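Local atomic coordinates of BIFUNCTIONAL PROTEIN Proline utilization A (PutA) (Corynebacterium freiburgense, PDB entry 5UX5), a protein that catalyses both oxidative steps of proline breakdown to glutamate, using an FAD-dependent proline dehydrogenase module and an NAD-dependent aldehyde dehydrogenase module. Residues V895-K900 against G1036-D1041; R970-E975 against K1057-S1062; Y978-D983 against R1002-H1007; E1008-H1013 against E1030-N1035. All blocks are in the same frame, centred on the assembly; numbering follows the deposited sequence.

Contact 1: V895-K900 against G1036-D1041; sequences VGVGAK and GSVVID
Strand 1038-1040 pairs in parallel with strand 1015-1018 in a C-terminal region consistent with a Rossmann-like fold, and one side of it meets a loop of the aldehyde dehydrogenase region. The touching parts, 895-897 and 1036-1040, run 18° apart; no hydrogen bond joins the two segments, and van der Waals contact carries the fit. Gly1036, the first residue to leave the preceding helix, has a positive phi of 66°, and its carbonyl O lies 4.4 Å from Val895 CG2. Ser1037 turns its side chain from the loop, but its carbonyl accepts from Arg680 of helix 673-682, a helix on which Val895 also packs. Val1038 is the centre of the contact and straddles the main chain at Gly896. Its CG1, placed between its own N and carbonyl carbon (chi1 58°), comes within 3.7 Å of Gly896 O. The other methyl, CG2, is anti to the backbone N and rests 4.0 Å from Val897 N. Val1039 faces helix 1026-1035 instead. Ile1040 resumes the apolar line, and Val897 spans both strand residues with a single methyl: its CG2 lies 4.3 Å from Val1038 CG2 and 4.4 Å from Ile1040 CG1.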
loop_
_atom_site.group_PDB
_atom_site.type_symbol
_atom_site.label_atom_id
_atom_site.label_comp_id
_atom_site.label_asym_id
_atom_site.label_seq_id
_atom_site.Cartn_x
_atom_site.Cartn_y
_atom_site.Cartn_z
ATOM N N VAL A 895 -8.234 -22.994 8.205
ATOM C CA VAL A 895 -8.746 -24.358 8.263
ATOM C C VAL A 895 -8.582 -24.972 6.886
ATOM O O VAL A 895 -8.985 -24.362 5.888
ATOM C CB VAL A 895 -10.227 -24.426 8.686
ATOM C CG1 VAL A 895 -10.720 -25.869 8.583
ATOM C CG2 VAL A 895 -10.426 -23.906 10.090
ATOM N N GLY A 896 -7.982 -26.164 6.832
ATOM C CA GLY A 896 -7.828 -26.921 5.610
ATOM C C GLY A 896 -6.373 -27.182 5.278
ATOM O O GLY A 896 -5.456 -26.924 6.067
ATOM N N VAL A 897 -6.166 -27.763 4.093
ATOM C CA VAL A 897 -4.808 -27.946 3.587
ATOM C C VAL A 897 -4.100 -26.606 3.414
ATOM O O VAL A 897 -2.873 -26.523 3.539
ATOM C CB VAL A 897 -4.823 -28.744 2.276
ATOM C CG1 VAL A 897 -3.398 -28.995 1.855
ATOM C CG2 VAL A 897 -5.582 -30.060 2.479
ATOM N N GLY A 898 -4.835 -25.556 3.081
ATOM C CA GLY A 898 -4.296 -24.227 3.271
ATOM C C GLY A 898 -3.477 -23.565 2.178
ATOM O O GLY A 898 -2.531 -22.853 2.498
ATOM N N ALA A 899 -3.784 -23.756 0.903
ATOM C CA ALA A 899 -3.087 -22.935 -0.091
ATOM C C ALA A 899 -3.550 -21.505 0.054
ATOM O O ALA A 899 -4.667 -21.246 0.501
ATOM C CB ALA A 899 -3.345 -23.389 -1.526
ATOM N N LYS A 900 -2.677 -20.579 -0.321
ATOM C CA LYS A 900 -2.988 -19.156 -0.223
ATOM C C LYS A 900 -3.865 -18.699 -1.369
ATOM O O LYS A 900 -3.577 -18.979 -2.529
ATOM C CB LYS A 900 -1.722 -18.308 -0.191
ATOM C CG LYS A 900 -1.001 -18.447 1.092
ATOM C CD LYS A 900 0.250 -17.639 1.171
ATOM C CE LYS A 900 0.598 -17.525 2.635
ATOM N NZ LYS A 900 1.625 -16.521 2.806
ATOM N N GLY A 1036 -10.333 -27.627 14.455
ATOM C CA GLY A 1036 -9.828 -27.069 13.205
ATOM C C GLY A 1036 -8.662 -27.784 12.529
ATOM O O GLY A 1036 -7.924 -27.150 11.765
ATOM N N SER A 1037 -8.472 -29.077 12.785
ATOM C CA SER A 1037 -7.498 -29.879 12.059
ATOM C C SER A 1037 -8.096 -30.366 10.731
ATOM O O SER A 1037 -9.289 -30.201 10.453
ATOM C CB SER A 1037 -7.050 -31.066 12.915
ATOM O OG SER A 1037 -6.561 -30.660 14.179
ATOM N N VAL A 1038 -7.263 -30.979 9.899
ATOM C CA VAL A 1038 -7.700 -31.419 8.581
ATOM C C VAL A 1038 -7.246 -32.856 8.340
ATOM O O VAL A 1038 -6.064 -33.187 8.478
ATOM C CB VAL A 1038 -7.196 -30.466 7.468
ATOM C CG1 VAL A 1038 -5.691 -30.352 7.478
ATOM C CG2 VAL A 1038 -7.687 -30.926 6.112
ATOM N N VAL A 1039 -8.199 -33.708 8.011
ATOM C CA VAL A 1039 -7.937 -35.099 7.710
ATOM C C VAL A 1039 -7.740 -35.172 6.201
ATOM O O VAL A 1039 -8.688 -34.957 5.447
ATOM C CB VAL A 1039 -9.099 -35.989 8.178
ATOM C CG1 VAL A 1039 -8.914 -37.422 7.738
ATOM C CG2 VAL A 1039 -9.269 -35.908 9.681
ATOM N N ILE A 1040 -6.510 -35.440 5.762
ATOM C CA ILE A 1040 -6.168 -35.560 4.345
ATOM C C ILE A 1040 -6.418 -37.014 3.943
ATOM O O ILE A 1040 -5.628 -37.915 4.258
ATOM C CB ILE A 1040 -4.720 -35.132 4.100
ATOM C CG1 ILE A 1040 -4.516 -33.707 4.655
ATOM C CG2 ILE A 1040 -4.351 -35.272 2.648
ATOM C CD1 ILE A 1040 -3.054 -33.314 4.922
ATOM N N ASP A 1041 -7.541 -37.264 3.270
ATOM C CA ASP A 1041 -8.015 -38.635 3.141
ATOM C C ASP A 1041 -8.073 -39.122 1.694
ATOM O O ASP A 1041 -8.697 -40.163 1.425
ATOM C CB ASP A 1041 -9.383 -38.812 3.822
ATOM C CG ASP A 1041 -10.478 -37.919 3.238
ATOM O OD1 ASP A 1041 -10.328 -37.356 2.119
ATOM O OD2 ASP A 1041 -11.537 -37.842 3.893
#

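Contact 2: R970-E975 against K1057-S1062; sequences RYRPLE and KEQAVS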
loop_
_atom_site.group_PDB
_atom_site.type_symbol
_atom_site.label_atom_id
_atom_site.label_comp_id
_atom_site.label_asym_id
_atom_site.label_seq_id
_atom_site.Cartn_x
_atom_site.Cartn_y
_atom_site.Cartn_z
ATOM N N ARG A 970 7.404 -18.813 -1.012
ATOM C CA ARG A 970 8.244 -19.926 -0.639
ATOM C C ARG A 970 7.446 -20.911 0.191
ATOM O O ARG A 970 6.376 -20.598 0.730
ATOM C CB ARG A 970 9.510 -19.478 0.127
ATOM C CG ARG A 970 9.270 -18.830 1.464
ATOM C CD ARG A 970 10.580 -18.362 2.100
ATOM N NE ARG A 970 10.402 -17.961 3.494
ATOM C CZ ARG A 970 11.398 -17.769 4.354
ATOM N NH1 ARG A 970 12.653 -17.969 3.974
ATOM N NH2 ARG A 970 11.144 -17.388 5.600
ATOM N N TYR A 971 8.011 -22.113 0.307
ATOM C CA TYR A 971 7.416 -23.164 1.105
ATOM C C TYR A 971 8.245 -23.369 2.363
ATOM O O TYR A 971 9.473 -23.417 2.293
ATOM C CB TYR A 971 7.320 -24.446 0.284
ATOM C CG TYR A 971 6.468 -24.311 -0.962
ATOM C CD1 TYR A 971 6.997 -23.803 -2.141
ATOM C CD2 TYR A 971 5.102 -24.646 -0.944
ATOM C CE1 TYR A 971 6.215 -23.685 -3.294
ATOM C CE2 TYR A 971 4.308 -24.516 -2.087
ATOM C CZ TYR A 971 4.880 -24.036 -3.252
ATOM O OH TYR A 971 4.130 -23.920 -4.384
ATOM N N ARG A 972 7.582 -23.460 3.511
ATOM C CA ARG A 972 8.231 -23.761 4.798
ATOM C C ARG A 972 7.849 -25.161 5.270
ATOM O O ARG A 972 6.728 -25.620 5.022
ATOM C CB ARG A 972 7.839 -22.778 5.914
ATOM C CG ARG A 972 8.061 -21.338 5.597
ATOM C CD ARG A 972 9.518 -21.111 5.334
ATOM N NE ARG A 972 10.296 -20.998 6.550
ATOM C CZ ARG A 972 11.618 -20.906 6.555
ATOM N NH1 ARG A 972 12.256 -20.926 5.394
ATOM N NH2 ARG A 972 12.287 -20.770 7.701
ATOM N N PRO A 973 8.723 -25.842 6.007
ATOM C CA PRO A 973 8.420 -27.224 6.401
ATOM C C PRO A 973 7.317 -27.260 7.441
ATOM O O PRO A 973 7.307 -26.449 8.371
ATOM C CB PRO A 973 9.746 -27.725 6.979
ATOM C CG PRO A 973 10.369 -26.514 7.518
ATOM C CD PRO A 973 10.008 -25.395 6.564
ATOM N N LEU A 974 6.354 -28.169 7.235
ATOM C CA LEU A 974 5.412 -28.552 8.288
ATOM C C LEU A 974 6.129 -29.409 9.324
ATOM O O LEU A 974 6.758 -30.400 8.972
ATOM C CB LEU A 974 4.242 -29.318 7.701
ATOM C CG LEU A 974 3.181 -29.842 8.667
ATOM C CD1 LEU A 974 2.212 -28.744 8.988
ATOM C CD2 LEU A 974 2.443 -31.063 8.086
ATOM N N GLU A 975 6.050 -29.016 10.596
ATOM C CA GLU A 975 6.832 -29.664 11.656
ATOM C C GLU A 975 6.371 -31.094 11.939
ATOM O O GLU A 975 7.195 -32.011 12.029
ATOM C CB GLU A 975 6.775 -28.833 12.933
ATOM C CG GLU A 975 7.293 -27.405 12.753
ATOM C CD GLU A 975 7.178 -26.584 14.029
ATOM O OE1 GLU A 975 7.234 -27.189 15.135
ATOM O OE2 GLU A 975 7.027 -25.344 13.917
ATOM N N LYS A 1057 4.129 -25.579 4.402
ATOM C CA LYS A 1057 3.294 -24.419 4.670
ATOM C C LYS A 1057 3.716 -23.291 3.733
ATOM O O LYS A 1057 4.869 -22.844 3.768
ATOM C CB LYS A 1057 3.450 -23.986 6.130
ATOM C CG LYS A 1057 3.022 -24.983 7.185
ATOM C CD LYS A 1057 3.249 -24.378 8.565
ATOM C CE LYS A 1057 4.720 -24.059 8.743
ATOM N NZ LYS A 1057 5.162 -23.873 10.157
ATOM N N GLU A 1058 2.784 -22.804 2.927
ATOM C CA GLU A 1058 3.118 -21.724 2.010
ATOM C C GLU A 1058 3.353 -20.438 2.796
ATOM O O GLU A 1058 2.758 -20.231 3.863
ATOM C CB GLU A 1058 1.986 -21.526 0.998
ATOM C CG GLU A 1058 1.701 -22.761 0.168
ATOM C CD GLU A 1058 0.534 -22.597 -0.791
ATOM O OE1 GLU A 1058 0.196 -23.591 -1.494
ATOM O OE2 GLU A 1058 -0.060 -21.497 -0.820
ATOM N N GLN A 1059 4.240 -19.577 2.272
ATOM C CA GLN A 1059 4.541 -18.301 2.924
ATOM C C GLN A 1059 4.973 -17.227 1.932
ATOM O O GLN A 1059 5.824 -17.469 1.071
ATOM C CB GLN A 1059 5.644 -18.460 3.979
ATOM C CG GLN A 1059 6.066 -17.166 4.657
ATOM C CD GLN A 1059 7.196 -17.358 5.631
ATOM O OE1 GLN A 1059 8.300 -17.735 5.240
ATOM N NE2 GLN A 1059 6.945 -17.061 6.906
ATOM N N ALA A 1060 4.441 -16.015 2.113
ATOM C CA ALA A 1060 4.837 -14.840 1.342
ATOM C C ALA A 1060 5.667 -13.907 2.211
ATOM O O ALA A 1060 5.243 -13.560 3.315
ATOM C CB ALA A 1060 3.616 -14.091 0.825
ATOM N N VAL A 1061 6.852 -13.515 1.727
ATOM C CA VAL A 1061 7.728 -12.586 2.447
ATOM C C VAL A 1061 7.924 -11.356 1.573
ATOM O O VAL A 1061 8.587 -11.424 0.527
ATOM C CB VAL A 1061 9.080 -13.202 2.809
ATOM C CG1 VAL A 1061 9.825 -12.279 3.756
ATOM C CG2 VAL A 1061 8.903 -14.585 3.419
ATOM N N SER A 1062 7.396 -10.220 2.030
ATOM C CA SER A 1062 7.419 -8.964 1.294
ATOM C C SER A 1062 8.319 -7.988 2.029
ATOM O O SER A 1062 8.065 -7.691 3.200
ATOM C CB SER A 1062 6.012 -8.399 1.156
ATOM O OG SER A 1062 6.060 -7.163 0.485
#
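Strands 965-980 and 1056-1064 form an antiparallel ladder, and the second also pairs with strand 870-873, so strand 1056-1064 sits between the other two. The tight part holds two hydrogen-bonded pairs. In the first, Arg970 N reaches Gln1059 O at 2.9 Å; in the second, Lys1057 N meets Arg972 O at 2.7 Å in a nearly straight bond (174°). Arg970 and Gln1059 run side by side on the same face, guanidinium and amide only 15° from coplanar. The extended arginine chain brings two donors to one oxygen: NE lies 2.7 Å and NH2 2.9 Å from Gln1059 OE1, the latter on a lone pair. Arg970 NH2 also sits 3.6 Å above the centre of the Arg972 guanidinium. Gln1059 NE2 is hydrogen-bonded to Val868 O, which together with the arginine grip on OE1 would hold the amide's rotation, while salt bridges from Arg970 to Glu956 and Arg972 to Glu864 probably ease the like charges. On the other face Tyr971 CE2 packs against Glu1058 CG, and Tyr971 OH bonds to Glu952 and, like Glu1058 OE1, to Asn905 ND2. Beyond Arg972 the grip loosens toward solvent: Lys1057 NZ stays 4.4 Å from Glu975 OE2, too far for a salt bridge.

Contact 3: Y978-D983 against R1002-H1007; sequences YVVGDD and RKLETH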
loop_
_atom_site.group_PDB
_atom_site.type_symbol
_atom_site.label_atom_id
_atom_site.label_comp_id
_atom_site.label_asym_id
_atom_site.label_seq_id
_atom_site.Cartn_x
_atom_site.Cartn_y
_atom_site.Cartn_z
ATOM N N TYR A 978 0.431 -36.092 11.316
ATOM C CA TYR A 978 -0.191 -37.263 11.911
ATOM C C TYR A 978 -0.670 -38.216 10.824
ATOM O O TYR A 978 -1.171 -37.785 9.777
ATOM C CB TYR A 978 -1.357 -36.853 12.820
ATOM C CG TYR A 978 -0.882 -36.218 14.111
ATOM C CD1 TYR A 978 -0.525 -37.011 15.199
ATOM C CD2 TYR A 978 -0.790 -34.829 14.248
ATOM C CE1 TYR A 978 -0.079 -36.460 16.374
ATOM C CE2 TYR A 978 -0.344 -34.248 15.448
ATOM C CZ TYR A 978 0.008 -35.073 16.511
ATOM O OH TYR A 978 0.448 -34.539 17.710
ATOM N N VAL A 979 -0.507 -39.515 11.067
ATOM C CA VAL A 979 -0.810 -40.541 10.075
ATOM C C VAL A 979 -1.821 -41.514 10.667
ATOM O O VAL A 979 -1.616 -42.030 11.772
ATOM C CB VAL A 979 0.463 -41.281 9.620
ATOM C CG1 VAL A 979 0.146 -42.269 8.512
ATOM C CG2 VAL A 979 1.521 -40.297 9.190
ATOM N N VAL A 980 -2.897 -41.774 9.931
ATOM C CA VAL A 980 -3.945 -42.687 10.369
ATOM C C VAL A 980 -4.058 -43.851 9.396
ATOM O O VAL A 980 -4.163 -43.644 8.180
ATOM C CB VAL A 980 -5.296 -41.977 10.487
ATOM C CG1 VAL A 980 -6.330 -42.981 10.934
ATOM C CG2 VAL A 980 -5.186 -40.898 11.487
ATOM N N GLY A 981 -4.003 -45.068 9.922
ATOM C CA GLY A 981 -4.129 -46.257 9.104
ATOM C C GLY A 981 -2.839 -47.041 9.085
ATOM O O GLY A 981 -1.790 -46.584 9.539
ATOM N N ASP A 982 -2.924 -48.246 8.525
ATOM C CA ASP A 982 -1.767 -49.141 8.466
ATOM C C ASP A 982 -1.562 -49.613 7.040
ATOM O O ASP A 982 -2.429 -50.280 6.464
ATOM C CB ASP A 982 -1.911 -50.329 9.424
ATOM C CG ASP A 982 -1.882 -49.896 10.897
ATOM O OD1 ASP A 982 -1.019 -49.065 11.295
ATOM O OD2 ASP A 982 -2.746 -50.377 11.659
ATOM N N ASP A 983 -0.418 -49.242 6.472
ATOM C CA ASP A 983 -0.016 -49.662 5.142
ATOM C C ASP A 983 1.453 -49.332 4.979
ATOM O O ASP A 983 1.808 -48.161 4.815
ATOM C CB ASP A 983 -0.861 -48.983 4.075
ATOM C CG ASP A 983 -0.540 -49.476 2.689
ATOM O OD1 ASP A 983 0.635 -49.402 2.270
ATOM O OD2 ASP A 983 -1.466 -49.951 2.017
ATOM N N ARG A 1002 3.863 -38.813 13.113
ATOM C CA ARG A 1002 3.325 -39.397 14.340
ATOM C C ARG A 1002 2.139 -40.276 13.982
ATOM O O ARG A 1002 1.177 -39.790 13.373
ATOM C CB ARG A 1002 2.892 -38.333 15.354
ATOM C CG ARG A 1002 4.003 -37.635 16.046
ATOM C CD ARG A 1002 3.455 -36.707 17.111
ATOM N NE ARG A 1002 4.416 -35.666 17.471
ATOM C CZ ARG A 1002 4.079 -34.504 18.017
ATOM N NH1 ARG A 1002 2.802 -34.249 18.263
ATOM N NH2 ARG A 1002 5.006 -33.596 18.310
ATOM N N LYS A 1003 2.228 -41.570 14.325
ATOM C CA LYS A 1003 1.110 -42.486 14.137
ATOM C C LYS A 1003 0.017 -42.160 15.143
ATOM O O LYS A 1003 0.298 -41.744 16.266
ATOM C CB LYS A 1003 1.557 -43.943 14.274
ATOM C CG LYS A 1003 1.715 -44.655 12.914
ATOM C CD LYS A 1003 2.383 -46.014 13.052
ATOM C CE LYS A 1003 2.718 -46.626 11.692
ATOM N NZ LYS A 1003 1.502 -46.983 10.895
ATOM N N LEU A 1004 -1.233 -42.261 14.704
ATOM C CA LEU A 1004 -2.374 -41.785 15.471
ATOM C C LEU A 1004 -3.452 -42.853 15.473
ATOM O O LEU A 1004 -3.786 -43.400 14.418
ATOM C CB LEU A 1004 -2.929 -40.493 14.880
ATOM C CG LEU A 1004 -4.080 -39.796 15.605
ATOM C CD1 LEU A 1004 -3.600 -38.923 16.765
ATOM C CD2 LEU A 1004 -4.838 -38.990 14.598
ATOM N N GLU A 1005 -3.994 -43.141 16.650
ATOM C CA GLU A 1005 -5.062 -44.116 16.821
ATOM C C GLU A 1005 -6.411 -43.414 16.991
ATOM O O GLU A 1005 -6.498 -42.185 17.110
ATOM C CB GLU A 1005 -4.766 -44.998 18.036
ATOM C CG GLU A 1005 -3.433 -45.730 17.975
ATOM C CD GLU A 1005 -3.602 -47.228 17.719
ATOM O OE1 GLU A 1005 -3.663 -47.643 16.532
ATOM O OE2 GLU A 1005 -3.690 -47.983 18.716
ATOM N N THR A 1006 -7.480 -44.212 16.995
ATOM C CA THR A 1006 -8.781 -43.672 17.364
ATOM C C THR A 1006 -8.746 -43.290 18.837
ATOM O O THR A 1006 -8.170 -44.006 19.664
ATOM C CB THR A 1006 -9.902 -44.695 17.130
ATOM O OG1 THR A 1006 -9.660 -45.436 15.927
ATOM C CG2 THR A 1006 -11.251 -43.999 17.014
ATOM N N HIS A 1007 -9.376 -42.159 19.158
ATOM C CA HIS A 1007 -9.466 -41.627 20.518
ATOM C C HIS A 1007 -8.135 -41.096 21.042
ATOM O O HIS A 1007 -8.101 -40.495 22.119
ATOM C CB HIS A 1007 -10.045 -42.680 21.482
ATOM C CG HIS A 1007 -11.472 -43.036 21.186
ATOM N ND1 HIS A 1007 -11.823 -44.045 20.312
ATOM C CD2 HIS A 1007 -12.636 -42.495 21.624
ATOM C CE1 HIS A 1007 -13.140 -44.113 20.230
ATOM N NE2 HIS A 1007 -13.657 -43.186 21.019
#
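Strands 965-980 and 1000-1003 lie parallel, with Val979 N donating to Arg1002 O at 2.9 Å and Leu1004 N donating back to Val979 O at 3.0 Å. With helix 984-997 between them they make a beta-alpha-beta unit of a C-terminal region consistent with a Rossmann-like fold, and strand 1015-1018 pairs with the far side of strand 965-980. The side chains alternate between the two faces. On one of them Tyr978 and Arg1002 leave the backbone with almost the same first torsion (chi1 -73° and -74°), each CG anti to its carbonyl carbon, and so travel side by side. The extended arginine runs along the phenol, its CD 3.6 Å from Tyr978 CE1. At the end of the pair the guanidinium is turned steeply against the ring, 78° between the planes, and NH1 gives a hydrogen bond to Tyr978 OH, which lies close to the guanidinium plane. Leu1004, its CG anti to the backbone N, divides its two methyls between neighbours. CD1 packs 3.9 Å from Tyr978 CD1, whereas CD2 rests 3.7 Å from Val980 CG2. On the opposite face Val979 packs on Phe987 and Leu990 of the connecting helix, and Lys1003 makes a cation-pi contact with the same Phe987. Past the strand Gly981 takes a positive phi, and Asp983 caps the helix through OD1 to Gln986 N. Lys1003 bends at chi4 so that its NZ reaches Asp982 OD1 at 3.3 Å, a salt bridge whose hydrogen bond is weak.

Contact 4: E1008-H1013 against E1030-N1035; sequences EWFPPH and EWAALN
Phe1010 pushes its ring tip against helix 1026-1035, with CZ 3.8 Å from Trp1031 CB and 4.3 Å from Ala1032 CB. Its CG occupies the crowded position between backbone N and carbonyl carbon (chi1 48°), which swings the ring from the chain toward the helix; Ala1032 N lies at the ring's edge. One turn along, Asn1035 crosses the phenyl at about a right angle, with amide and ring planes 75° apart and ND2 3.8 Å from Phe1010 CE1. The amide is steadied by OD1, which bonds to Ser1037 OG. At the outer end the Trp1031 indole reaches the backbone before Phe1010: CZ3 comes within 3.7 Å of Glu1008 O, and Trp1009 N is at the edge of the indole. Pro1012 lies across Asn1035, its CB 4.0 Å from Asn1035 CB. The one clear hydrogen bond is main chain to main chain, from His1013 N to Asn1035 O at 3.1 Å. His1013 NE2 takes a hydrogen bond from Asn892 ND2, which is consistent with an unprotonated NE2. This contact therefore fastens the loop between strands 1000-1003 and 1015-1018 onto the helix by an apolar wedge and a backbone bond.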
loop_
_atom_site.group_PDB
_atom_site.type_symbol
_atom_site.label_atom_id
_atom_site.label_comp_id
_atom_site.label_asym_id
_atom_site.label_seq_id
_atom_site.Cartn_x
_atom_site.Cartn_y
_atom_site.Cartn_z
ATOM N N GLU A 1008 -7.041 -41.270 20.301
ATOM C CA GLU A 1008 -5.828 -40.542 20.654
ATOM C C GLU A 1008 -5.976 -39.058 20.284
ATOM O O GLU A 1008 -6.384 -38.717 19.170
ATOM C CB GLU A 1008 -4.603 -41.168 19.978
ATOM C CG GLU A 1008 -3.231 -40.651 20.516
ATOM C CD GLU A 1008 -2.003 -41.259 19.796
ATOM O OE1 GLU A 1008 -2.125 -42.322 19.139
ATOM O OE2 GLU A 1008 -0.911 -40.658 19.884
ATOM N N TRP A 1009 -5.705 -38.185 21.246
ATOM C CA TRP A 1009 -5.780 -36.742 21.075
ATOM C C TRP A 1009 -4.702 -36.231 20.109
ATOM O O TRP A 1009 -3.624 -36.823 19.946
ATOM C CB TRP A 1009 -5.614 -36.075 22.436
ATOM C CG TRP A 1009 -5.521 -34.564 22.494
ATOM C CD1 TRP A 1009 -6.527 -33.700 22.799
ATOM C CD2 TRP A 1009 -4.341 -33.750 22.312
ATOM N NE1 TRP A 1009 -6.064 -32.401 22.802
ATOM C CE2 TRP A 1009 -4.726 -32.402 22.511
ATOM C CE3 TRP A 1009 -3.002 -34.031 21.987
ATOM C CZ2 TRP A 1009 -3.825 -31.332 22.395
ATOM C CZ3 TRP A 1009 -2.105 -32.963 21.861
ATOM C CH2 TRP A 1009 -2.527 -31.628 22.069
ATOM N N PHE A 1010 -4.989 -35.082 19.501
ATOM C CA PHE A 1010 -4.046 -34.381 18.641
ATOM C C PHE A 1010 -4.334 -32.887 18.752
ATOM O O PHE A 1010 -5.476 -32.500 19.020
ATOM C CB PHE A 1010 -4.132 -34.858 17.179
ATOM C CG PHE A 1010 -5.534 -34.928 16.636
ATOM C CD1 PHE A 1010 -6.130 -33.816 16.055
ATOM C CD2 PHE A 1010 -6.264 -36.113 16.701
ATOM C CE1 PHE A 1010 -7.427 -33.880 15.541
ATOM C CE2 PHE A 1010 -7.568 -36.179 16.190
ATOM C CZ PHE A 1010 -8.143 -35.060 15.610
ATOM N N PRO A 1011 -3.333 -32.033 18.555
ATOM C CA PRO A 1011 -3.485 -30.610 18.882
ATOM C C PRO A 1011 -4.404 -29.907 17.902
ATOM O O PRO A 1011 -4.660 -30.413 16.803
ATOM C CB PRO A 1011 -2.051 -30.067 18.763
ATOM C CG PRO A 1011 -1.171 -31.224 18.696
ATOM C CD PRO A 1011 -1.966 -32.340 18.113
ATOM N N PRO A 1012 -4.909 -28.727 18.252
ATOM C CA PRO A 1012 -5.659 -27.943 17.263
ATOM C C PRO A 1012 -4.798 -27.622 16.045
ATOM O O PRO A 1012 -3.591 -27.386 16.156
ATOM C CB PRO A 1012 -6.051 -26.671 18.035
ATOM C CG PRO A 1012 -6.070 -27.100 19.505
ATOM C CD PRO A 1012 -4.990 -28.159 19.618
ATOM N N HIS A 1013 -5.447 -27.609 14.879
ATOM C CA HIS A 1013 -4.868 -27.230 13.587
ATOM C C HIS A 1013 -3.844 -28.232 13.058
ATOM O O HIS A 1013 -3.005 -27.889 12.213
ATOM C CB HIS A 1013 -4.275 -25.822 13.657
ATOM C CG HIS A 1013 -5.185 -24.864 14.348
ATOM N ND1 HIS A 1013 -4.904 -24.331 15.589
ATOM C CD2 HIS A 1013 -6.434 -24.443 14.028
ATOM C CE1 HIS A 1013 -5.913 -23.573 15.980
ATOM N NE2 HIS A 1013 -6.862 -23.640 15.059
ATOM N N GLU A 1030 -14.665 -36.056 13.633
ATOM C CA GLU A 1030 -15.446 -35.221 14.551
ATOM C C GLU A 1030 -14.552 -34.392 15.440
ATOM O O GLU A 1030 -14.886 -33.247 15.780
ATOM C CB GLU A 1030 -16.353 -36.068 15.423
ATOM C CG GLU A 1030 -17.545 -36.623 14.716
ATOM C CD GLU A 1030 -18.221 -37.734 15.507
ATOM O OE1 GLU A 1030 -17.615 -38.221 16.491
ATOM O OE2 GLU A 1030 -19.363 -38.105 15.158
ATOM N N TRP A 1031 -13.424 -34.957 15.855
ATOM C CA TRP A 1031 -12.525 -34.184 16.693
ATOM C C TRP A 1031 -11.822 -33.119 15.880
ATOM O O TRP A 1031 -11.674 -31.989 16.344
ATOM C CB TRP A 1031 -11.514 -35.086 17.377
ATOM C CG TRP A 1031 -12.115 -35.937 18.447
ATOM C CD1 TRP A 1031 -13.442 -36.089 18.727
ATOM C CD2 TRP A 1031 -11.406 -36.731 19.401
ATOM N NE1 TRP A 1031 -13.605 -36.944 19.792
ATOM C CE2 TRP A 1031 -12.368 -37.348 20.228
ATOM C CE3 TRP A 1031 -10.050 -36.985 19.635
ATOM C CZ2 TRP A 1031 -12.015 -38.200 21.276
ATOM C CZ3 TRP A 1031 -9.701 -37.821 20.671
ATOM C CH2 TRP A 1031 -10.680 -38.422 21.481
ATOM N N ALA A 1032 -11.425 -33.456 14.648
ATOM C CA ALA A 1032 -10.793 -32.478 13.762
ATOM C C ALA A 1032 -11.704 -31.288 13.511
ATOM O O ALA A 1032 -11.227 -30.158 13.378
ATOM C CB ALA A 1032 -10.387 -33.122 12.434
ATOM N N ALA A 1033 -13.017 -31.527 13.410
ATOM C CA ALA A 1033 -13.955 -30.436 13.169
ATOM C C ALA A 1033 -14.053 -29.513 14.368
ATOM O O ALA A 1033 -14.252 -28.305 14.197
ATOM C CB ALA A 1033 -15.335 -30.973 12.818
ATOM N N LEU A 1034 -13.875 -30.055 15.577
ATOM C CA LEU A 1034 -13.924 -29.234 16.780
ATOM C C LEU A 1034 -12.684 -28.362 16.920
ATOM O O LEU A 1034 -12.795 -27.197 17.297
ATOM C CB LEU A 1034 -14.074 -30.119 18.005
ATOM C CG LEU A 1034 -15.458 -30.733 18.168
ATOM C CD1 LEU A 1034 -15.429 -31.839 19.214
ATOM C CD2 LEU A 1034 -16.414 -29.652 18.537
ATOM N N ASN A 1035 -11.495 -28.890 16.630
ATOM C CA ASN A 1035 -10.280 -28.125 16.857
ATOM C C ASN A 1035 -9.603 -27.660 15.571
ATOM O O ASN A 1035 -8.415 -27.319 15.594
ATOM C CB ASN A 1035 -9.303 -28.906 17.740
ATOM C CG ASN A 1035 -8.693 -30.130 17.060
ATOM O OD1 ASN A 1035 -8.721 -30.285 15.838
ATOM N ND2 ASN A 1035 -8.121 -31.009 17.874
#

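How the contacts relate
Contact 1 ties the C-terminal region directly to the aldehyde dehydrogenase region, whereas in contact 2 the tie comes from strand 1056-1064 going on to pair with strand 870-873. Their centres are 15 Å apart, and they meet where Lys900 N probably bonds to Glu1058 OE2 at 2.8 Å. Contacts 3 and 4 lie within the C-terminal region, their centres 13 Å apart, and touch where Tyr978 OH approaches Pro1011 CD at 3.3 Å. Helix 1026-1035 of contact 4 leads directly into strand 1038-1040 of contact 1, while strand 965-980 runs from contact 2 into contact 3. None of the four lies at the nucleotide: the side chains of Val895 and His1013 come about 11 and 14 Å from bound NAD.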